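Local atomic coordinates of glycogen synthase (Cyanobacterium sp. CLg1, PDB entry 6GNF), a protein that belongs to the starch and bacterial glycogen synthase family, has the two-domain architecture of GT-B glycosyltransferases, and is modelled with adenosine-5'-diphosphate and a glycan bound. Residues T29-A32 and P33-K36; P63-D66 and Q67-D70; H93-K97 and G98-I102; T113-V116 and N117-L120. One frame throughout, in Å; residues are numbered along the deposited sequence.

Contact 1: T29-A32 and P33-K36; sequences TEVA and PYSK
Ser35 carries OG between its backbone N and carbonyl carbon (chi1 55°), which turns the hydroxyl back onto Val31. There Val31 N donates to Ser35 OG at 2.9 Å, nearly straight at 165°. Glu30 is held with CG beside its own N and an extended chain, laying OE1 3.4 Å from Lys36 CA; its other oxygen, OE2, is bonded to Thr37 and Tyr121. The bend between is a cis-proline turn of type VI, with the cis peptide between Ala32 and Pro33. Val31 O is gripped twice: Ser35 N donates at 3.0 Å from above the carbonyl plane, and Tyr34 N adds a weak bond. The same oxygen lies at the edge of the Tyr34 ring, 3.6 Å from CD2. A water 2.7 Å from Ser35 OG reaches weakly to Thr29 O. Lys36 rests CD on Ala32 CB at 3.8 Å before its chain bends away; it opens the KTGGL signature of the family and touches the bound ADP. The turn lies in the loop between strand 23-27 and helix 39-54, with Val31 packed on strand 57-63 and Tyr34 on strand 85-96.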
# COMPACT_ATOMS: atom_id res chain seq x y z
N THR A 29 -1.68 1.13 -10.56
CA THR A 29 -3.14 1.10 -10.60
C THR A 29 -3.76 2.19 -9.74
O THR A 29 -4.94 2.46 -9.88
CB THR A 29 -3.66 -0.26 -10.09
OG1 THR A 29 -2.97 -0.58 -8.87
CG2 THR A 29 -3.37 -1.33 -11.09
N GLU A 30 -2.97 2.79 -8.85
CA GLU A 30 -3.50 3.74 -7.87
C GLU A 30 -2.65 4.99 -7.80
O GLU A 30 -1.43 4.89 -7.71
CB GLU A 30 -3.47 3.12 -6.47
CG GLU A 30 -4.56 2.11 -6.18
CD GLU A 30 -4.46 1.54 -4.77
OE1 GLU A 30 -4.08 2.26 -3.82
OE2 GLU A 30 -4.77 0.34 -4.64
N VAL A 31 -3.30 6.15 -7.78
CA VAL A 31 -2.63 7.42 -7.49
C VAL A 31 -3.58 8.27 -6.65
O VAL A 31 -4.59 8.75 -7.14
CB VAL A 31 -2.27 8.21 -8.77
CG1 VAL A 31 -1.55 9.50 -8.41
CG2 VAL A 31 -1.41 7.38 -9.71
N ALA A 32 -3.25 8.44 -5.37
CA ALA A 32 -4.07 9.28 -4.50
C ALA A 32 -3.98 10.72 -4.97
O ALA A 32 -2.96 11.13 -5.51
CB ALA A 32 -3.61 9.16 -3.05
N PRO A 33 -5.05 11.51 -4.76
CA PRO A 33 -6.33 11.15 -4.17
C PRO A 33 -7.35 10.65 -5.20
O PRO A 33 -8.49 10.38 -4.86
CB PRO A 33 -6.80 12.46 -3.55
CG PRO A 33 -6.25 13.51 -4.46
CD PRO A 33 -5.00 12.95 -5.09
N TYR A 34 -6.93 10.41 -6.43
CA TYR A 34 -7.85 10.05 -7.51
C TYR A 34 -8.32 8.61 -7.33
O TYR A 34 -9.50 8.29 -7.46
CB TYR A 34 -7.12 10.17 -8.84
CG TYR A 34 -6.53 11.54 -9.14
CD1 TYR A 34 -7.29 12.50 -9.82
CD2 TYR A 34 -5.23 11.87 -8.76
CE1 TYR A 34 -6.76 13.75 -10.10
CE2 TYR A 34 -4.70 13.11 -9.04
CZ TYR A 34 -5.47 14.05 -9.71
OH TYR A 34 -4.98 15.31 -10.02
N SER A 35 -7.36 7.73 -7.09
CA SER A 35 -7.63 6.32 -6.90
C SER A 35 -6.75 5.79 -5.76
O SER A 35 -5.55 6.07 -5.73
CB SER A 35 -7.33 5.59 -8.22
OG SER A 35 -6.01 5.82 -8.68
N LYS A 36 -7.32 4.98 -4.88
CA LYS A 36 -6.64 4.56 -3.66
C LYS A 36 -7.47 3.52 -2.94
O LYS A 36 -8.66 3.71 -2.73
CB LYS A 36 -6.47 5.77 -2.75
CG LYS A 36 -5.99 5.46 -1.33
CD LYS A 36 -5.24 6.65 -0.69
CE LYS A 36 -5.67 6.97 0.74
NZ LYS A 36 -5.30 5.91 1.72
O HOH W 1 -5.96 5.26 -11.29

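Contact 2: P63-D66 and Q67-D70; sequences PRFD and QYED. With SO4 (sulfate ion), chain G.
Tyr68 folds its ring back under the carbonyl of Asp66 in a loop built from two inverse gamma turns, centred on Arg64 and Gln67, that leads from strand 57-63 toward strand 72-82. The backbone bonds closing the two turns are weak: Phe65 N reaches Pro63 O, and Tyr68 N reaches Asp66 O at 3.0 Å. Phe65 N also makes a long, weak bond of 3.5 Å to Tyr68 OH. Packing is dominated by the tyrosine. Its CG sits beside the backbone N (chi1 -51°), and this places Asp66 O 3.5 Å above the middle of one ring face, while Asp66 CB lies near CE1. The extended chain of Arg64 sends its guanidinium alongside Gln67 to a sulfate, probably from the crystallisation liquor. NH1 of Arg64 donates to sulfate O2 at 3.1 Å and 175°, close to the guanidinium plane; its NH2 takes sulfate O4. Gln67 NE2 adds a weak bond of 2.9 Å to the same O2, and Arg90 also binds the ion. Arg64 has a salt bridge to Asp105 and a cation-pi contact with Phe92. A water accepts from Arg64 NH2 and donates to Tyr68 O. Another, in the plane of the Tyr68 ring, accepts from Tyr68 OH at 2.6 Å and donates to Asp66 OD2, which also receives Asn117 N.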
# COMPACT_ATOMS: atom_id res chain seq x y z
N PRO A 63 -4.79 3.80 -14.70
CA PRO A 63 -6.07 3.73 -15.41
C PRO A 63 -7.01 4.86 -15.05
O PRO A 63 -7.00 5.34 -13.92
CB PRO A 63 -6.66 2.39 -14.94
CG PRO A 63 -5.48 1.60 -14.49
CD PRO A 63 -4.55 2.60 -13.87
N ARG A 64 -7.82 5.28 -16.01
CA ARG A 64 -8.86 6.28 -15.75
C ARG A 64 -10.13 5.57 -15.26
O ARG A 64 -11.01 5.23 -16.04
CB ARG A 64 -9.14 7.09 -17.03
CG ARG A 64 -10.07 8.27 -16.85
CD ARG A 64 -10.22 9.00 -18.17
NE ARG A 64 -11.10 10.14 -18.09
CZ ARG A 64 -12.27 10.28 -18.71
NH1 ARG A 64 -12.76 9.33 -19.50
NH2 ARG A 64 -12.96 11.39 -18.54
N PHE A 65 -10.20 5.34 -13.96
CA PHE A 65 -11.32 4.63 -13.35
C PHE A 65 -12.54 5.51 -13.23
O PHE A 65 -13.66 5.00 -13.20
CB PHE A 65 -10.94 4.09 -11.97
CG PHE A 65 -9.95 2.96 -12.02
CD1 PHE A 65 -10.26 1.77 -12.68
CD2 PHE A 65 -8.72 3.06 -11.40
CE1 PHE A 65 -9.35 0.73 -12.73
CE2 PHE A 65 -7.81 2.01 -11.44
CZ PHE A 65 -8.13 0.85 -12.10
N ASP A 66 -12.33 6.82 -13.14
CA ASP A 66 -13.41 7.80 -13.11
C ASP A 66 -13.11 8.98 -14.01
O ASP A 66 -11.99 9.14 -14.48
CB ASP A 66 -13.63 8.30 -11.68
CG ASP A 66 -14.25 7.24 -10.79
OD1 ASP A 66 -15.50 7.20 -10.74
OD2 ASP A 66 -13.51 6.42 -10.18
N GLN A 67 -14.13 9.79 -14.26
CA GLN A 67 -13.96 10.97 -15.09
C GLN A 67 -13.42 12.12 -14.25
O GLN A 67 -14.17 13.01 -13.89
CB GLN A 67 -15.30 11.33 -15.74
CG GLN A 67 -15.83 10.21 -16.61
CD GLN A 67 -17.06 10.62 -17.39
OE1 GLN A 67 -18.05 11.05 -16.81
NE2 GLN A 67 -17.00 10.48 -18.71
N TYR A 68 -12.12 12.11 -13.99
CA TYR A 68 -11.51 13.08 -13.08
C TYR A 68 -11.66 14.48 -13.64
O TYR A 68 -11.33 14.71 -14.80
CB TYR A 68 -10.03 12.75 -12.86
CG TYR A 68 -9.79 11.32 -12.45
CD1 TYR A 68 -10.44 10.77 -11.36
CD2 TYR A 68 -8.92 10.50 -13.17
CE1 TYR A 68 -10.23 9.45 -10.98
CE2 TYR A 68 -8.71 9.19 -12.80
CZ TYR A 68 -9.37 8.67 -11.71
OH TYR A 68 -9.14 7.35 -11.35
N GLU A 69 -12.14 15.40 -12.82
CA GLU A 69 -12.54 16.73 -13.29
C GLU A 69 -11.40 17.59 -13.81
O GLU A 69 -11.60 18.37 -14.73
CB GLU A 69 -13.27 17.49 -12.18
CG GLU A 69 -14.67 16.96 -11.90
CD GLU A 69 -15.57 17.99 -11.25
OE1 GLU A 69 -16.56 18.41 -11.89
OE2 GLU A 69 -15.28 18.40 -10.10
N ASP A 70 -10.21 17.42 -13.25
CA ASP A 70 -9.06 18.24 -13.64
C ASP A 70 -8.26 17.66 -14.82
O ASP A 70 -7.21 18.20 -15.17
CB ASP A 70 -8.14 18.46 -12.43
CG ASP A 70 -7.55 17.17 -11.88
OD1 ASP A 70 -8.01 16.09 -12.30
OD2 ASP A 70 -6.69 17.25 -10.97
S SO4 G . -15.56 11.08 -21.72
O1 SO4 G . -15.06 11.07 -23.11
O2 SO4 G . -15.38 9.76 -21.05
O3 SO4 G . -17.01 11.38 -21.75
O4 SO4 G . -14.86 12.13 -20.94
O HOH W 2 -11.21 12.87 -17.07
O HOH W 3 -10.53 6.42 -9.35

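Contact 3: H93-K97 and G98-I102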
# COMPACT_ATOMS: atom_id res chain seq x y z
N HIS A 93 -5.07 13.75 -19.19
CA HIS A 93 -3.89 14.38 -18.59
C HIS A 93 -4.31 15.42 -17.58
O HIS A 93 -5.15 16.26 -17.87
CB HIS A 93 -3.05 15.01 -19.71
CG HIS A 93 -1.79 15.66 -19.25
ND1 HIS A 93 -1.06 16.51 -20.04
CD2 HIS A 93 -1.13 15.60 -18.07
CE1 HIS A 93 -0.01 16.95 -19.38
NE2 HIS A 93 -0.03 16.41 -18.17
N SER A 94 -3.78 15.32 -16.36
CA SER A 94 -3.88 16.40 -15.38
C SER A 94 -2.51 16.76 -14.86
O SER A 94 -1.56 15.98 -15.00
CB SER A 94 -4.86 16.06 -14.25
OG SER A 94 -4.56 14.84 -13.60
N TYR A 95 -2.39 17.98 -14.33
CA TYR A 95 -1.10 18.51 -13.90
C TYR A 95 -1.26 19.16 -12.55
O TYR A 95 -2.13 19.99 -12.35
CB TYR A 95 -0.52 19.45 -14.97
CG TYR A 95 0.85 19.98 -14.63
CD1 TYR A 95 0.99 21.07 -13.78
CD2 TYR A 95 2.00 19.37 -15.11
CE1 TYR A 95 2.24 21.55 -13.45
CE2 TYR A 95 3.25 19.86 -14.79
CZ TYR A 95 3.36 20.97 -13.99
OH TYR A 95 4.59 21.45 -13.60
N LYS A 96 -0.50 18.69 -11.57
CA LYS A 96 -0.67 19.16 -10.20
C LYS A 96 0.63 19.09 -9.39
O LYS A 96 1.24 18.03 -9.29
CB LYS A 96 -1.75 18.33 -9.51
CG LYS A 96 -2.55 19.09 -8.47
CD LYS A 96 -3.59 18.19 -7.81
CE LYS A 96 -2.97 17.27 -6.77
NZ LYS A 96 -3.42 15.86 -6.93
N LYS A 97 0.96 20.21 -8.73
CA LYS A 97 2.15 20.31 -7.90
C LYS A 97 3.39 19.78 -8.61
O LYS A 97 4.10 18.92 -8.05
CB LYS A 97 1.95 19.55 -6.60
CG LYS A 97 0.93 20.18 -5.66
CD LYS A 97 0.62 19.22 -4.54
CE LYS A 97 0.20 19.93 -3.27
NZ LYS A 97 -1.04 20.72 -3.45
N GLY A 98 3.59 20.22 -9.85
CA GLY A 98 4.77 19.87 -10.61
C GLY A 98 4.81 18.46 -11.15
O GLY A 98 5.85 18.05 -11.65
N VAL A 99 3.72 17.70 -11.02
CA VAL A 99 3.67 16.32 -11.51
C VAL A 99 2.56 16.14 -12.55
O VAL A 99 1.42 16.58 -12.33
CB VAL A 99 3.41 15.31 -10.37
CG1 VAL A 99 3.45 13.88 -10.89
CG2 VAL A 99 4.43 15.48 -9.25
N ASP A 100 2.89 15.46 -13.66
CA ASP A 100 1.93 15.09 -14.69
C ASP A 100 1.28 13.76 -14.33
O ASP A 100 1.96 12.77 -14.09
CB ASP A 100 2.62 14.94 -16.04
CG ASP A 100 3.15 16.25 -16.56
OD1 ASP A 100 2.36 17.00 -17.19
OD2 ASP A 100 4.32 16.60 -16.32
N HIS A 101 -0.05 13.74 -14.35
CA HIS A 101 -0.79 12.50 -14.15
C HIS A 101 -1.46 12.17 -15.46
O HIS A 101 -2.21 12.97 -16.01
CB HIS A 101 -1.83 12.68 -13.05
CG HIS A 101 -1.23 13.12 -11.75
ND1 HIS A 101 -0.33 12.36 -11.05
CD2 HIS A 101 -1.39 14.26 -11.05
CE1 HIS A 101 0.03 13.00 -9.96
NE2 HIS A 101 -0.60 14.16 -9.93
N ILE A 102 -1.06 11.04 -16.03
CA ILE A 102 -1.61 10.56 -17.28
C ILE A 102 -2.56 9.42 -16.95
O ILE A 102 -2.21 8.50 -16.20
CB ILE A 102 -0.51 10.03 -18.21
CG1 ILE A 102 0.64 11.04 -18.34
CG2 ILE A 102 -1.08 9.66 -19.56
CD1 ILE A 102 0.21 12.41 -18.75
O HOH W 4 0.41 15.70 -7.96
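His93 and Asp100 meet diagonally on one face of a beta hairpin whose strands, 85-96 and 99-105, are joined by a type I' turn at Lys97 and Gly98. The backbone bonds come first: Ser94 N to His101 O and His101 N to Ser94 O, each 2.8 Å, then Lys96 N to Val99 O and Val99 N to Lys96 O, each 3.0 Å. CA-H...O contacts from His93 to His101 O and from Tyr95 to Val99 O fill in at the non-hydrogen-bonded pairs. In the packing, Ile102 CD1 lies over one face of the His93 ring, 3.5 Å from CD2, and Tyr95 lies across the hairpin toward the turn, with OH 3.4 Å from Gly98 CA. Among polar contacts, a water on the opposite face links Lys96 O and His101 NE2, while His101 ND1 is bonded to Thr60. With CG anti to N (chi1 -179°), the His93 imidazole reaches across the strands, where NE2 donates to Asp100 OD1 at 2.6 Å, within the ring plane and onto the anti lone pair. Tyr95 CD2 brings its ring edge to that oxygen, and Gly153 N also donates to it. OD1 of the buried carboxylate thus takes two donors, and its charge would probably raise the proton affinity of His93.

Contact 4: T113-V116 and N117-L120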
# COMPACT_ATOMS: atom_id res chain seq x y z
N THR A 113 -17.95 0.13 -12.82
CA THR A 113 -18.95 0.55 -11.85
C THR A 113 -19.18 2.06 -11.98
O THR A 113 -18.24 2.81 -12.30
CB THR A 113 -18.52 0.17 -10.40
OG1 THR A 113 -19.55 0.54 -9.47
CG2 THR A 113 -17.19 0.85 -10.01
N PRO A 114 -20.43 2.53 -11.75
CA PRO A 114 -20.67 3.98 -11.68
C PRO A 114 -20.12 4.63 -10.38
O PRO A 114 -19.95 5.85 -10.34
CB PRO A 114 -22.19 4.09 -11.75
CG PRO A 114 -22.71 2.77 -11.29
CD PRO A 114 -21.69 1.76 -11.71
N LEU A 115 -19.84 3.82 -9.36
CA LEU A 115 -19.31 4.32 -8.08
C LEU A 115 -17.87 4.86 -8.22
O LEU A 115 -17.05 4.28 -8.94
CB LEU A 115 -19.36 3.23 -6.99
CG LEU A 115 -20.75 2.83 -6.47
CD1 LEU A 115 -20.68 1.49 -5.74
CD2 LEU A 115 -21.33 3.90 -5.56
N VAL A 116 -17.59 5.96 -7.52
CA VAL A 116 -16.30 6.66 -7.63
C VAL A 116 -15.24 6.09 -6.68
O VAL A 116 -15.46 5.99 -5.47
CB VAL A 116 -16.46 8.19 -7.43
CG1 VAL A 116 -17.49 8.76 -8.40
CG2 VAL A 116 -16.85 8.54 -5.99
N ASN A 117 -14.09 5.70 -7.25
CA ASN A 117 -12.95 5.14 -6.49
C ASN A 117 -13.33 3.90 -5.67
O ASN A 117 -12.98 3.78 -4.49
CB ASN A 117 -12.31 6.21 -5.59
CG ASN A 117 -10.92 5.82 -5.09
OD1 ASN A 117 -10.49 4.67 -5.19
ND2 ASN A 117 -10.22 6.79 -4.52
N LYS A 118 -14.07 2.98 -6.29
CA LYS A 118 -14.46 1.72 -5.66
C LYS A 118 -14.34 0.60 -6.68
O LYS A 118 -14.50 0.83 -7.88
CB LYS A 118 -15.90 1.78 -5.12
CG LYS A 118 -16.37 3.17 -4.72
CD LYS A 118 -17.57 3.12 -3.78
CE LYS A 118 -17.12 2.92 -2.34
NZ LYS A 118 -18.25 3.15 -1.40
N LYS A 119 -14.04 -0.60 -6.19
CA LYS A 119 -13.99 -1.80 -7.04
C LYS A 119 -12.99 -1.66 -8.19
O LYS A 119 -13.32 -1.88 -9.36
CB LYS A 119 -15.40 -2.13 -7.55
CG LYS A 119 -16.39 -2.39 -6.43
CD LYS A 119 -17.82 -2.22 -6.89
CE LYS A 119 -18.77 -2.24 -5.70
NZ LYS A 119 -20.19 -2.05 -6.10
N LEU A 120 -11.77 -1.27 -7.84
CA LEU A 120 -10.65 -1.21 -8.78
C LEU A 120 -10.24 -2.61 -9.28
O LEU A 120 -9.99 -2.79 -10.47
CB LEU A 120 -9.43 -0.52 -8.15
CG LEU A 120 -9.39 1.02 -8.13
CD1 LEU A 120 -10.59 1.63 -7.42
CD2 LEU A 120 -8.10 1.48 -7.49
O HOH W 5 -14.29 3.41 -9.67
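Lys118 lays its aliphatic chain obliquely across Leu115 in a surface loop between helices 107-110 and 132-144, where the chain reverses so that 113-116 and 117-119 run 149° apart. Asn117 and Lys119 both have positive phi. Lys118 has chi1 at -29°, short of a staggered position, which presses CG against Val116 O at 3.1 Å. Beyond it the chain carries CD to 3.7 Å from Leu115 CB. Lys119 runs extended on the same flank and passes Leu115 with its NZ 3.6 Å from CD1. Against Thr113 it passes at about a right angle, CD nearing OG1 at 4.2 Å. Thr113 points its methyl at the backbone opposite, with CG2 3.4 Å from Lys118 O. Lysine methylenes, a methyl and one ammonium end thus lie against Leu115, Thr113 and two backbone carbonyls, largely at the surface. A water in the mouth of the bend lies 3.0 Å from Leu115 O and 3.1 Å from Lys118 O. Asn117 turns away from the bend and accepts Lys36 N on OD1, tying the loop to the 29-36 turn. At the start of the bend, Leu115 N makes a weak bond of 3.3 Å back to Thr113 OG1, as in an ST turn.

Overall arrangement
Contacts 1 to 4 follow one another along the chain, all within the starch synthase catalytic domain. Contact 1 follows strand 23-27 and contact 2 follows strand 57-63, neighbours in the nine-stranded mixed sheet; contact 3 is the hairpin beside them, and contact 4 a later loop. The centre of contact 1 lies about 10 Å from that of contact 2, 13 Å from contact 3 and 12 Å from contact 4, and it touches all three. Contact 2 also touches contacts 3 and 4, which alone stay separate, about 12 Å apart at their nearest atoms. The loop that reaches bound ADP through Lys36 is therefore backed by the hairpin of strands 85-96 and 99-105, the buried loop of contact 2 and the surface loop of contact 4.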